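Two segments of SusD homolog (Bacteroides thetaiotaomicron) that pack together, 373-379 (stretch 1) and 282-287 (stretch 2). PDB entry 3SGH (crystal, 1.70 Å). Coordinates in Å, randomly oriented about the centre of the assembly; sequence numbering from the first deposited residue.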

# COMPACT_ATOMS: atom_id res chain seq x y z
N ASN A 373 21.66 -8.87 -5.84
CA ASN A 373 21.03 -10.06 -6.40
C ASN A 373 20.59 -10.92 -5.24
O ASN A 373 21.06 -10.74 -4.12
CB ASN A 373 22.02 -10.81 -7.29
CG ASN A 373 22.44 -10.00 -8.46
OD1 ASN A 373 21.65 -9.26 -9.01
ND2 ASN A 373 23.71 -10.12 -8.84
N TYR A 374 19.70 -11.87 -5.51
CA TYR A 374 19.19 -12.73 -4.48
C TYR A 374 19.72 -14.13 -4.66
O TYR A 374 19.67 -14.65 -5.76
CB TYR A 374 17.67 -12.79 -4.60
CG TYR A 374 17.07 -13.78 -3.63
CD1 TYR A 374 17.08 -13.53 -2.27
CD2 TYR A 374 16.45 -14.93 -4.09
CE1 TYR A 374 16.55 -14.45 -1.38
CE2 TYR A 374 15.89 -15.84 -3.20
CZ TYR A 374 15.94 -15.59 -1.85
OH TYR A 374 15.40 -16.48 -0.96
N VAL A 375 20.21 -14.72 -3.57
CA VAL A 375 20.56 -16.14 -3.56
C VAL A 375 19.81 -16.79 -2.42
O VAL A 375 19.62 -16.20 -1.34
CB VAL A 375 22.08 -16.40 -3.42
CG1 VAL A 375 22.82 -16.00 -4.74
CG2 VAL A 375 22.65 -15.66 -2.24
N ASP A 376 19.36 -18.02 -2.66
CA ASP A 376 18.72 -18.82 -1.66
C ASP A 376 19.54 -20.07 -1.41
O ASP A 376 19.35 -21.11 -2.06
CB ASP A 376 17.31 -19.16 -2.06
CG ASP A 376 16.54 -19.88 -0.94
OD1 ASP A 376 17.16 -20.21 0.13
OD2 ASP A 376 15.31 -20.13 -1.12
N ASN A 377 20.50 -19.94 -0.49
CA ASN A 377 21.43 -20.99 -0.14
C ASN A 377 21.17 -21.57 1.24
O ASN A 377 21.87 -22.49 1.65
CB ASN A 377 22.86 -20.43 -0.13
CG ASN A 377 23.35 -20.09 -1.50
OD1 ASN A 377 22.97 -20.76 -2.50
ND2 ASN A 377 24.10 -19.01 -1.59
N LEU A 378 20.18 -21.05 1.96
CA LEU A 378 20.00 -21.46 3.36
C LEU A 378 19.51 -22.90 3.47
O LEU A 378 19.90 -23.62 4.41
CB LEU A 378 19.02 -20.49 4.07
CG LEU A 378 19.41 -19.01 4.12
CD1 LEU A 378 18.38 -18.30 5.01
CD2 LEU A 378 20.86 -18.81 4.62
N ILE A 379 18.65 -23.28 2.54
CA ILE A 379 18.09 -24.64 2.46
C ILE A 379 18.62 -25.22 1.13
O ILE A 379 18.64 -24.54 0.12
CB ILE A 379 16.54 -24.62 2.44
CG1 ILE A 379 15.93 -24.04 3.73
CG2 ILE A 379 15.96 -26.03 2.16
CD1 ILE A 379 15.93 -24.98 4.93
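Stretch 2 282-287: YVGVRS

Packing of stretch 2 (Y282 to S287) on stretch 1 (N373 to I379) in the SusD homolog of Bacteroides thetaiotaomicron, two segments of one chain that are far apart in sequence; no two touching residues are closer than 88 positions. Neither segment forms a regular helix or strand. Stretch 2 is nevertheless extended throughout, with psi between 115° and 173° and phi between -70° and -137°. Stretch 1 runs extended from N373 through V375, then bends: psi falls to 88° at D376, to -2° at N377 and to -37° at L378. The end-to-end directions of the touching parts, Y374 to L378 and V283 to R286, lie 109° apart, so stretch 2 passes across stretch 1 rather than alongside it. The contact is small, burying 269 Å² with both sides summed. On the stretch 1 side it rests mainly on Y374 and L378, on the stretch 2 side on V283, with R286 and G284 adding less; the CA-to-CB bonds of Y374 and L378 both point toward stretch 2.

One direct hydrogen bond links the stretches: Y374 OH donates to G284 O at 2.7 Å. The carbonyl oxygen lies at the edge of the ring, near its plane, where the phenol OH can reach it. With chi1 at 174° (t), the tyrosine side chain extends to the backbone of stretch 2, and its hydroxyl also comes within 4.0 Å of the CA of V285, measured from Y374 OH. V285 itself turns its CA-to-CB bond away and adds almost nothing to the buried area.

A water bridge, through water 1, joins the two segments a second time. The water accepts from the backbone of R286, 2.8 Å from R286 N, and donates to the carboxylate of D376, 2.9 Å from D376 OD2. D376, whose CA-to-CB bond points sideways, has no direct contact with stretch 2 and is linked to it through this water. The water is also 3.2 Å from Y374 OH.

Apolar packing centres on V283, which, its CA-to-CB bond toward stretch 1, contributes CG1 to a small cluster. L378 CD1 approaches V283 CG1 to 3.8 Å, and Y374 CE1 lies 4.3 Å from the same V283 CG1, so one methyl group meets side chains from both ends of the touching part of stretch 1. The backbone of V375 also comes near, with V375 O 4.2 Å from V283 CG1, while the CA-to-CB bond of V375 points away from stretch 2.

The tyrosine ring also meets the arginine: Y374 CE2 is 3.9 Å from R286 CB. R286 starts toward stretch 1, but its end leads away, and its guanidinium nitrogens are hydrogen-bonded elsewhere in the structure; the approach to the ring is thus made by the aliphatic base of the side chain. N373, N377 and I379 in stretch 1, and Y282 and S287 in stretch 2, make no contact across the pair.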

# COMPACT_ATOMS: atom_id res chain seq x y z
N TYR A 282 20.77 -10.99 6.45
CA TYR A 282 19.39 -10.84 6.12
C TYR A 282 19.15 -11.58 4.84
O TYR A 282 19.85 -11.36 3.87
CB TYR A 282 19.01 -9.34 5.98
CG TYR A 282 19.31 -8.58 7.26
CD1 TYR A 282 18.41 -8.59 8.32
CD2 TYR A 282 20.52 -7.91 7.43
CE1 TYR A 282 18.68 -7.94 9.53
CE2 TYR A 282 20.79 -7.22 8.64
CZ TYR A 282 19.88 -7.26 9.67
OH TYR A 282 20.16 -6.60 10.83
N VAL A 283 18.20 -12.51 4.88
CA VAL A 283 17.82 -13.32 3.73
C VAL A 283 16.30 -13.42 3.67
O VAL A 283 15.63 -13.98 4.59
CB VAL A 283 18.45 -14.73 3.75
CG1 VAL A 283 18.01 -15.52 2.52
CG2 VAL A 283 20.03 -14.70 3.85
N GLY A 284 15.73 -12.85 2.61
CA GLY A 284 14.28 -12.94 2.37
C GLY A 284 13.87 -14.22 1.66
O GLY A 284 14.73 -15.00 1.23
N VAL A 285 12.56 -14.40 1.55
CA VAL A 285 11.93 -15.54 0.87
C VAL A 285 11.47 -15.13 -0.50
O VAL A 285 10.80 -14.11 -0.65
CB VAL A 285 10.75 -16.11 1.71
CG1 VAL A 285 10.12 -17.36 0.98
CG2 VAL A 285 11.23 -16.44 3.11
N ARG A 286 11.80 -15.93 -1.52
CA ARG A 286 11.32 -15.66 -2.86
C ARG A 286 9.80 -15.94 -2.91
O ARG A 286 9.36 -17.06 -2.65
CB ARG A 286 12.07 -16.52 -3.88
CG ARG A 286 11.66 -16.27 -5.33
CD ARG A 286 12.26 -14.94 -5.89
NE ARG A 286 11.75 -14.72 -7.23
CZ ARG A 286 12.19 -15.30 -8.34
NH1 ARG A 286 13.26 -16.05 -8.34
NH2 ARG A 286 11.55 -15.08 -9.50
N SER A 287 9.03 -14.92 -3.30
CA SER A 287 7.59 -15.04 -3.43
C SER A 287 7.37 -15.74 -4.76
O SER A 287 8.04 -15.41 -5.75
CB SER A 287 6.94 -13.66 -3.42
OG SER A 287 5.55 -13.78 -3.50
O HOH W 1 12.98 -18.49 -1.32